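Local structure of uncharacterized peroxidase-related protein (Silicibacter sp., 2PFX) at the interface of chains A and B. The protein is an uncharacterised peroxidase-related protein of the carboxymuconolactone decarboxylase family, probably an oxidoreductase of the alkylhydroperoxidase AhpD-like type. Residues are numbered along the deposited sequence; one frame, centred on the assembly and turned at random. Chains: chain A/B, Uncharacterized peroxidase-related protein.

The interface of chains A and B. Residues chain A 145, 155, 158-159; chain B 10-11, 177-178.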
# COMPACT_ATOMS: atom_id res chain seq x y z
N ARG A 145 -12.92 19.70 -1.31
CA ARG A 145 -14.24 20.21 -0.97
C ARG A 145 -14.75 21.15 -2.06
O ARG A 145 -15.95 21.21 -2.33
CB ARG A 145 -14.19 20.88 0.40
CG ARG A 145 -13.97 19.86 1.52
CD ARG A 145 -14.19 20.46 2.89
NE ARG A 145 -13.22 21.49 3.23
CZ ARG A 145 -12.04 21.26 3.77
NH1 ARG A 145 -11.61 20.04 4.07
NH2 ARG A 145 -11.23 22.27 4.03
N ASP A 155 -22.30 23.35 1.69
CA ASP A 155 -21.45 22.87 2.78
C ASP A 155 -22.23 21.90 3.66
O ASP A 155 -21.63 20.99 4.22
CB ASP A 155 -20.90 24.01 3.61
CG ASP A 155 -19.66 24.64 3.02
OD1 ASP A 155 -19.28 24.28 1.88
OD2 ASP A 155 -19.07 25.49 3.70
N ILE A 158 -21.85 18.60 1.92
CA ILE A 158 -20.52 18.02 2.14
C ILE A 158 -20.47 17.36 3.51
O ILE A 158 -19.97 16.25 3.70
CB ILE A 158 -19.43 19.10 1.98
CG1 ILE A 158 -19.47 19.77 0.61
CG2 ILE A 158 -18.07 18.50 2.26
CD1 ILE A 158 -18.34 20.74 0.34
N TRP A 159 -21.03 18.04 4.51
CA TRP A 159 -21.13 17.46 5.85
C TRP A 159 -21.87 16.12 5.85
O TRP A 159 -21.48 15.13 6.47
CB TRP A 159 -21.86 18.41 6.79
CG TRP A 159 -22.04 17.86 8.17
CD1 TRP A 159 -23.14 17.26 8.69
CD2 TRP A 159 -21.05 17.85 9.22
NE1 TRP A 159 -22.91 16.88 10.00
CE2 TRP A 159 -21.63 17.24 10.34
CE3 TRP A 159 -19.74 18.31 9.30
CZ2 TRP A 159 -20.94 17.07 11.53
CZ3 TRP A 159 -19.03 18.15 10.48
CH2 TRP A 159 -19.65 17.53 11.58
N ALA B 10 -13.89 23.71 8.62
CA ALA B 10 -13.75 24.66 7.50
C ALA B 10 -15.04 24.77 6.69
O ALA B 10 -15.10 25.36 5.61
CB ALA B 10 -12.58 24.28 6.61
N LEU B 11 -16.13 24.20 7.17
CA LEU B 11 -17.43 24.31 6.53
C LEU B 11 -18.24 25.44 7.14
O LEU B 11 -18.14 25.72 8.32
CB LEU B 11 -18.23 23.01 6.66
CG LEU B 11 -17.56 21.79 6.02
CD1 LEU B 11 -18.50 20.58 6.11
CD2 LEU B 11 -17.16 22.04 4.58
N ALA B 177 -12.01 15.05 6.91
CA ALA B 177 -12.59 15.54 5.66
C ALA B 177 -13.13 16.95 5.77
O ALA B 177 -13.25 17.63 4.74
CB ALA B 177 -13.72 14.62 5.21
N THR B 178 -13.48 17.39 6.97
CA THR B 178 -14.02 18.73 7.16
C THR B 178 -13.05 19.72 7.77
O THR B 178 -13.46 20.85 8.07
CB THR B 178 -15.30 18.69 8.02
OG1 THR B 178 -14.97 18.25 9.34
CG2 THR B 178 -16.33 17.71 7.45
O HOH W 1 -14.19 24.18 3.28
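This patch belongs to a two-fold, helix-rich interface between identical chains of a carboxymuconolactone decarboxylase family protein, where the N-terminal arm and a helix end of one subunit meet two helices of its neighbour; in the deposited six-chain assembly it joins A to B and, by symmetry, recurs with the chains exchanged, and it may be part of the biological oligomer, which the structure alone does not prove. A:Arg145, from helix 142-150, reaches between the two segments of chain B. Its NH1 donates a hydrogen bond of 3.0 Å to O of B:Ala177, a carbonyl at the C-terminal end of helix 155-178. The donor stands well above the carbonyl plane, 49° out of it, and the bond is moderately bent, 145° at the hydrogen. A bend at chi3 (-65°) turns the guanidinium away from the line of the aliphatic chain, and NE is directed to water 1, which lies in the guanidinium plane at its edge, 2.9 Å from NE. The same water is 2.8 Å from O of B:Ala10, linking the arginine to the arm, while NH2 lies beside the methyl CB of B:Ala10. With an alanine here, the B:Ala177 carbonyl would probably lose this cross-chain donor, the water link to B:Ala10 would be broken and CD2 of B:Leu11 would lose part of its apolar cover. B:Leu11 packs between the arginine stem and helix 155-178 of chain A. Its branches part: CD2 packs 3.8 Å from CD of A:Arg145 and also touches the carboxylate carbon of A:Asp155, whereas CD1 turns toward CB of A:Trp159, 4.1 Å away. OD2 of A:Asp155 lies alongside the arm backbone, 3.5 Å from CA of B:Leu11. Farther along, the methyl CG2 of B:Thr178 meets the benzo part of the A:Trp159 indole, 3.9 Å from CE3.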